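Local coordinates for response regulator aspartate phosphatase H (Bacillus subtilis, PDB 3Q15), which dephosphorylates the sporulation phosphotransferase Spo0F and also acts on the competence regulator ComA, helping to separate competence from sporulation in time, at residues A356-Y359 and R360-L363; D315-K318 and I319-L323; N230-D233 and R234-D237. One frame throughout, in Å; residues are numbered along the deposited sequence.

Interaction 1: residues A356-Y359 and R360-L363; sequences AAFY and RKVL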
loop_
_atom_site.group_PDB
_atom_site.type_symbol
_atom_site.label_atom_id
_atom_site.label_comp_id
_atom_site.label_asym_id
_atom_site.label_seq_id
_atom_site.Cartn_x
_atom_site.Cartn_y
_atom_site.Cartn_z
ATOM N N ALA A 356 34.234 -9.523 -10.364
ATOM C CA ALA A 356 34.021 -8.762 -9.138
ATOM C C ALA A 356 33.692 -7.301 -9.440
ATOM O O ALA A 356 32.805 -6.714 -8.818
ATOM C CB ALA A 356 35.240 -8.862 -8.229
ATOM N N ALA A 357 34.407 -6.719 -10.398
ATOM C CA ALA A 357 34.153 -5.338 -10.801
ATOM C C ALA A 357 32.697 -5.128 -11.225
ATOM O O ALA A 357 32.068 -4.139 -10.847
ATOM C CB ALA A 357 35.101 -4.923 -11.919
ATOM N N PHE A 358 32.167 -6.061 -12.008
ATOM C CA PHE A 358 30.791 -5.948 -12.472
ATOM C C PHE A 358 29.788 -6.229 -11.363
ATOM O O PHE A 358 28.732 -5.609 -11.317
ATOM C CB PHE A 358 30.545 -6.829 -13.697
ATOM C CG PHE A 358 31.130 -6.267 -14.957
ATOM C CD1 PHE A 358 32.328 -6.742 -15.452
ATOM C CD2 PHE A 358 30.496 -5.234 -15.626
ATOM C CE1 PHE A 358 32.873 -6.211 -16.602
ATOM C CE2 PHE A 358 31.037 -4.699 -16.777
ATOM C CZ PHE A 358 32.228 -5.188 -17.265
ATOM N N TYR A 359 30.126 -7.146 -10.464
ATOM C CA TYR A 359 29.277 -7.412 -9.308
ATOM C C TYR A 359 29.111 -6.148 -8.460
ATOM O O TYR A 359 28.032 -5.884 -7.932
ATOM C CB TYR A 359 29.852 -8.549 -8.458
ATOM C CG TYR A 359 29.565 -9.942 -8.983
ATOM C CD1 TYR A 359 28.309 -10.274 -9.467
ATOM C CD2 TYR A 359 30.552 -10.921 -8.995
ATOM C CE1 TYR A 359 28.039 -11.537 -9.943
ATOM C CE2 TYR A 359 30.291 -12.194 -9.474
ATOM C CZ TYR A 359 29.033 -12.494 -9.947
ATOM O OH TYR A 359 28.761 -13.756 -10.425
ATOM N N ARG A 360 30.180 -5.366 -8.334
ATOM C CA ARG A 360 30.109 -4.109 -7.595
ATOM C C ARG A 360 29.208 -3.097 -8.303
ATOM O O ARG A 360 28.501 -2.323 -7.657
ATOM C CB ARG A 360 31.505 -3.515 -7.369
ATOM C CG ARG A 360 32.389 -4.310 -6.411
ATOM C CD ARG A 360 33.616 -3.504 -5.937
ATOM N NE ARG A 360 34.443 -3.022 -7.042
ATOM C CZ ARG A 360 35.382 -3.746 -7.648
ATOM N NH1 ARG A 360 35.618 -4.989 -7.256
ATOM N NH2 ARG A 360 36.086 -3.229 -8.649
ATOM N N LYS A 361 29.245 -3.103 -9.631
ATOM C CA LYS A 361 28.377 -2.242 -10.421
ATOM C C LYS A 361 26.921 -2.664 -10.235
ATOM O O LYS A 361 26.012 -1.829 -10.230
ATOM C CB LYS A 361 28.748 -2.302 -11.904
ATOM C CG LYS A 361 30.172 -1.873 -12.230
ATOM C CD LYS A 361 30.399 -1.839 -13.735
ATOM C CE LYS A 361 31.882 -1.785 -14.077
ATOM N NZ LYS A 361 32.555 -0.587 -13.500
ATOM N N VAL A 362 26.711 -3.967 -10.084
ATOM C CA VAL A 362 25.377 -4.506 -9.862
ATOM C C VAL A 362 24.814 -3.996 -8.547
ATOM O O VAL A 362 23.728 -3.423 -8.512
ATOM C CB VAL A 362 25.380 -6.040 -9.814
ATOM C CG1 VAL A 362 24.004 -6.549 -9.395
ATOM C CG2 VAL A 362 25.793 -6.620 -11.166
ATOM N N LEU A 363 25.559 -4.210 -7.465
ATOM C CA LEU A 363 25.113 -3.790 -6.140
ATOM C C LEU A 363 24.905 -2.276 -6.080
ATOM O O LEU A 363 23.955 -1.793 -5.459
ATOM C CB LEU A 363 26.096 -4.254 -5.060
ATOM C CG LEU A 363 26.300 -5.774 -4.974
ATOM C CD1 LEU A 363 27.242 -6.134 -3.833
ATOM C CD2 LEU A 363 24.973 -6.500 -4.817
HETATM O O HOH W 1 32.990 -1.415 -10.657
#
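With CG of Lys361 anti to its carbonyl carbon (chi1 -60°) and the chain extended until a final bend about CD-CE (chi4 -59°), the lysine runs back over the preceding turn to meet Phe358 and Ala357. Its methylenes cross the Phe358 ring at a slant, CD coming 3.9 Å from Phe358 CD2. The ammonium group is too distant from the ring, 5.8 Å from NZ to the centroid, for more than a weak cation-pi attraction. A water accepts from Lys361 NZ at 3.0 Å and donates to Ala357 O at 2.9 Å, a carbonyl that also takes the backbone N-H of Lys361; the main chain directly and the side-chain tip through the water thus use one acceptor.

Arg360 also turns back, but bends earlier, at chi3 (-57°), and lays one guanidinium face over Ala357 CA, offset toward the rim, with NH2 3.8 Å from Ala357 CB. Ala356 and Ala357, with only CB to offer, probably allow this close approach, while Arg360 NH1 forms a salt bridge with Glu347 of the second subunit. Tyr359 OH is hydrogen-bonded to Glu347 of its own chain, and its ring meets Tyr359 of the second subunit. Backbone bonds such as Val362 N to Phe358 O at 2.9 Å fix the helical spacing; Phe358, Tyr359 and Val362 pack on helix 332-348, a helix pairing as in the predicted sixth TPR.

Interaction 2: residues D315-K318 and I319-L323; sequences DERK and IHDLL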
loop_
_atom_site.group_PDB
_atom_site.type_symbol
_atom_site.label_atom_id
_atom_site.label_comp_id
_atom_site.label_asym_id
_atom_site.label_seq_id
_atom_site.Cartn_x
_atom_site.Cartn_y
_atom_site.Cartn_z
ATOM N N ASP A 315 34.207 -7.149 -25.770
ATOM C CA ASP A 315 34.478 -5.774 -26.164
ATOM C C ASP A 315 34.318 -4.853 -24.955
ATOM O O ASP A 315 33.265 -4.250 -24.761
ATOM C CB ASP A 315 33.521 -5.353 -27.282
ATOM C CG ASP A 315 33.947 -4.067 -27.961
ATOM O OD1 ASP A 315 33.542 -3.848 -29.123
ATOM O OD2 ASP A 315 34.692 -3.278 -27.339
ATOM N N GLU A 316 35.374 -4.749 -24.151
ATOM C CA GLU A 316 35.317 -4.029 -22.877
ATOM C C GLU A 316 35.117 -2.521 -23.014
ATOM O O GLU A 316 34.479 -1.895 -22.164
ATOM C CB GLU A 316 36.574 -4.306 -22.048
ATOM C CG GLU A 316 36.678 -5.728 -21.527
ATOM C CD GLU A 316 38.005 -5.994 -20.847
ATOM O OE1 GLU A 316 38.985 -6.288 -21.562
ATOM O OE2 GLU A 316 38.070 -5.903 -19.602
ATOM N N ARG A 317 35.670 -1.935 -24.071
ATOM C CA ARG A 317 35.513 -0.502 -24.296
ATOM C C ARG A 317 34.065 -0.151 -24.639
ATOM O O ARG A 317 33.502 0.797 -24.090
ATOM C CB ARG A 317 36.461 -0.004 -25.392
ATOM C CG ARG A 317 36.354 1.493 -25.669
ATOM C CD ARG A 317 37.397 1.957 -26.676
ATOM N NE ARG A 317 38.752 1.875 -26.138
ATOM C CZ ARG A 317 39.371 2.875 -25.516
ATOM N NH1 ARG A 317 38.755 4.039 -25.355
ATOM N NH2 ARG A 317 40.605 2.713 -25.058
ATOM N N LYS A 318 33.467 -0.914 -25.547
ATOM C CA LYS A 318 32.065 -0.708 -25.888
ATOM C C LYS A 318 31.203 -0.826 -24.636
ATOM O O LYS A 318 30.300 -0.022 -24.415
ATOM C CB LYS A 318 31.598 -1.716 -26.938
ATOM C CG LYS A 318 30.216 -1.416 -27.511
ATOM C CD LYS A 318 30.244 -0.210 -28.444
ATOM C CE LYS A 318 28.892 0.014 -29.112
ATOM N NZ LYS A 318 28.947 1.085 -30.151
ATOM N N ILE A 319 31.495 -1.834 -23.819
ATOM C CA ILE A 319 30.740 -2.078 -22.596
ATOM C C ILE A 319 30.791 -0.877 -21.660
ATOM O O ILE A 319 29.769 -0.459 -21.113
ATOM C CB ILE A 319 31.257 -3.325 -21.854
ATOM C CG1 ILE A 319 30.847 -4.591 -22.606
ATOM C CG2 ILE A 319 30.726 -3.357 -20.428
ATOM C CD1 ILE A 319 31.177 -5.869 -21.872
ATOM N N HIS A 320 31.990 -0.329 -21.488
ATOM C CA HIS A 320 32.202 0.832 -20.638
ATOM C C HIS A 320 31.454 2.058 -21.149
ATOM O O HIS A 320 30.893 2.817 -20.365
ATOM C CB HIS A 320 33.695 1.137 -20.524
ATOM C CG HIS A 320 33.993 2.447 -19.865
ATOM N ND1 HIS A 320 34.190 3.612 -20.580
ATOM C CD2 HIS A 320 34.123 2.780 -18.561
ATOM C CE1 HIS A 320 34.430 4.603 -19.741
ATOM N NE2 HIS A 320 34.395 4.128 -18.510
ATOM N N ASP A 321 31.453 2.252 -22.464
ATOM C CA ASP A 321 30.760 3.390 -23.059
ATOM C C ASP A 321 29.247 3.277 -22.875
ATOM O O ASP A 321 28.573 4.271 -22.602
ATOM C CB ASP A 321 31.099 3.521 -24.545
ATOM C CG ASP A 321 32.566 3.832 -24.785
ATOM O OD1 ASP A 321 33.128 3.295 -25.761
ATOM O OD2 ASP A 321 33.156 4.612 -24.002
ATOM N N LEU A 322 28.721 2.064 -23.024
ATOM C CA LEU A 322 27.289 1.828 -22.867
ATOM C C LEU A 322 26.846 2.020 -21.422
ATOM O O LEU A 322 25.849 2.693 -21.155
ATOM C CB LEU A 322 26.909 0.430 -23.362
ATOM C CG LEU A 322 27.029 0.219 -24.874
ATOM C CD1 LEU A 322 27.045 -1.265 -25.225
ATOM C CD2 LEU A 322 25.914 0.952 -25.606
ATOM N N LEU A 323 27.590 1.431 -20.490
ATOM C CA LEU A 323 27.258 1.549 -19.078
ATOM C C LEU A 323 27.371 3.002 -18.634
ATOM O O LEU A 323 26.607 3.461 -17.789
ATOM C CB LEU A 323 28.159 0.648 -18.224
ATOM C CG LEU A 323 28.035 -0.862 -18.450
ATOM C CD1 LEU A 323 28.969 -1.627 -17.525
ATOM C CD2 LEU A 323 26.597 -1.325 -18.264
#
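Lys318 and Leu322, one turn apart, supply the aliphatic contact in this first stretch of helix 316-328, and the lysine can be followed outward atom by atom. Its CB, next to the following peptide, starts the chain off toward CG. That carbon is anti to the backbone N and meets the Leu322 side chain obliquely, 3.9 Å from CD1. A bend at chi2 (73°) then redirects the chain, and from CD through CE it runs on extended. At the tip, NZ stands 6.5 Å from Asp321 OD1, so any attraction between these opposite charges acts at a distance.

The main chain of Lys318 is used at both ends. Its N-H reaches Asp315 OD2 at 3.2 Å, meeting that oxygen from above the carboxylate plane (59° out of it) although the N-H points almost straight at it. Asp315, the N-cap residue, thus makes a capping bond, and its negative charge would be expected to suit the positive end of the helix dipole. The Lys318 carbonyl in turn accepts from Leu322 N, while Leu322 CG rests 3.3 Å from the same oxygen. Asp321 and Arg317 are less intimately matched: Asp321 OD1 touches Arg317 CG at 3.7 Å, but the charged groups do not meet and their planes are turned 49° apart.

Ile319 points its CG1 branch back along the helix over the carbonyl oxygen of Asp315. Together with Leu322 it packs on helix 299-310, Ile319 touching Phe305 and Ala308. Ile319 also joins Leu323 against Phe358 of helix 352-372, and Leu323 further reaches Cys338 of helix 332-348.

Interaction 3: residues N230-D233 and R234-D237; sequences NSYD and RSGD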
loop_
_atom_site.group_PDB
_atom_site.type_symbol
_atom_site.label_atom_id
_atom_site.label_comp_id
_atom_site.label_asym_id
_atom_site.label_seq_id
_atom_site.Cartn_x
_atom_site.Cartn_y
_atom_site.Cartn_z
ATOM N N ASN A 230 9.433 -14.729 -22.000
ATOM C CA ASN A 230 10.243 -14.107 -20.956
ATOM C C ASN A 230 10.080 -14.846 -19.636
ATOM O O ASN A 230 11.026 -14.968 -18.857
ATOM C CB ASN A 230 9.881 -12.632 -20.780
ATOM C CG ASN A 230 10.448 -11.757 -21.879
ATOM O OD1 ASN A 230 11.556 -11.989 -22.359
ATOM N ND2 ASN A 230 9.688 -10.746 -22.284
ATOM N N SER A 231 8.871 -15.335 -19.388
ATOM C CA SER A 231 8.591 -16.073 -18.164
ATOM C C SER A 231 9.425 -17.349 -18.107
ATOM O O SER A 231 10.072 -17.631 -17.100
ATOM C CB SER A 231 7.101 -16.407 -18.067
ATOM O OG SER A 231 6.797 -17.060 -16.844
ATOM N N TYR A 232 9.398 -18.117 -19.196
ATOM C CA TYR A 232 10.188 -19.338 -19.305
ATOM C C TYR A 232 11.681 -19.039 -19.261
ATOM O O TYR A 232 12.451 -19.771 -18.637
ATOM C CB TYR A 232 9.866 -20.081 -20.604
ATOM C CG TYR A 232 8.589 -20.893 -20.582
ATOM C CD1 TYR A 232 7.579 -20.651 -21.501
ATOM C CD2 TYR A 232 8.400 -21.913 -19.655
ATOM C CE1 TYR A 232 6.410 -21.400 -21.500
ATOM C CE2 TYR A 232 7.231 -22.667 -19.645
ATOM C CZ TYR A 232 6.241 -22.403 -20.571
ATOM O OH TYR A 232 5.077 -23.139 -20.574
ATOM N N ASP A 233 12.094 -17.974 -19.942
ATOM C CA ASP A 233 13.501 -17.595 -19.959
ATOM C C ASP A 233 13.993 -17.343 -18.545
ATOM O O ASP A 233 15.103 -17.732 -18.187
ATOM C CB ASP A 233 13.727 -16.347 -20.814
ATOM C CG ASP A 233 15.188 -15.929 -20.863
ATOM O OD1 ASP A 233 16.057 -16.795 -21.112
ATOM O OD2 ASP A 233 15.468 -14.733 -20.651
ATOM N N ARG A 234 13.159 -16.690 -17.741
ATOM C CA ARG A 234 13.541 -16.342 -16.380
ATOM C C ARG A 234 13.365 -17.493 -15.391
ATOM O O ARG A 234 14.031 -17.534 -14.357
ATOM C CB ARG A 234 12.792 -15.091 -15.910
ATOM C CG ARG A 234 13.299 -13.811 -16.558
ATOM C CD ARG A 234 12.523 -12.590 -16.102
ATOM N NE ARG A 234 11.142 -12.621 -16.566
ATOM C CZ ARG A 234 10.276 -11.628 -16.399
ATOM N NH1 ARG A 234 10.650 -10.518 -15.779
ATOM N NH2 ARG A 234 9.037 -11.745 -16.856
ATOM N N SER A 235 12.474 -18.429 -15.709
ATOM C CA SER A 235 12.260 -19.590 -14.851
ATOM C C SER A 235 13.315 -20.669 -15.111
ATOM O O SER A 235 13.459 -21.612 -14.331
ATOM C CB SER A 235 10.852 -20.158 -15.040
ATOM O OG SER A 235 10.640 -20.548 -16.382
ATOM N N GLY A 236 14.049 -20.521 -16.211
ATOM C CA GLY A 236 15.142 -21.420 -16.529
ATOM C C GLY A 236 14.831 -22.473 -17.578
ATOM O O GLY A 236 15.582 -23.432 -17.731
ATOM N N ASP A 237 13.727 -22.303 -18.300
ATOM C CA ASP A 237 13.360 -23.240 -19.361
ATOM C C ASP A 237 13.655 -22.630 -20.727
ATOM O O ASP A 237 12.747 -22.210 -21.441
ATOM C CB ASP A 237 11.881 -23.624 -19.261
ATOM C CG ASP A 237 11.530 -24.833 -20.113
ATOM O OD1 ASP A 237 10.636 -25.606 -19.707
ATOM O OD2 ASP A 237 12.145 -25.013 -21.186
#
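Tyr232 O is the crowded point where helix 218-235 ends, through Ser235 and the following Gly236 and Asp237. Asp237 N gives it a sound hydrogen bond of 2.9 Å, Gly236 N a weak one of 3.0 Å, and Ser235 N another weak one. Ser235 OG, placed between its own backbone N and carbonyl carbon (chi1 59°), lies 3.0 Å from Tyr232 O and 3.1 Å from Ser231 O, so its single proton has two candidate acceptors. The Tyr232 ring and Asp237 run side by side, CD2 3.9 Å from Asp237 CB.

Gly236 leaves the helix with positive phi (102°), and Asp237 at once caps helix 238-255 through Met240 N: a tight turn between the two antiparallel helices of a TPR, here the predicted fourth. Tyr232 packs across that pair on Met240 and Ala241, its ring meeting His244. Asp233, partly covered by Ala241, forms a salt bridge with Lys273.

The solvent side is more open, yet Arg234 there is still tied down. Its NE bonds Asn230 O at 3.3 Å from above the carbonyl plane, across from the backbone N-H of the same arginine, which approaches from the other face; beyond it, NH2 forms a salt bridge with Asp193.

Interactions 1 and 2 are one packed neighbourhood, their centres about 15 Å apart: Phe358 CE2 of interaction 1 lies 3.8 Å from Leu323 CD1 and 3.9 Å from Ile319 CG2 of interaction 2, and Lys361 CD is 4.1 Å from Leu323 CD1. The ring that Lys361 crosses thus also receives helix 316-328. Interaction 3 comes earlier in the chain and touches neither, its nearest atoms being about 15 Å from interaction 1 and about 18 Å from interaction 2. The three sample different parts of a helical array: a helix start at 315-323, mid-helix at 356-363 and a helix end at 230-237. Of them, interaction 1 alone meets the second subunit.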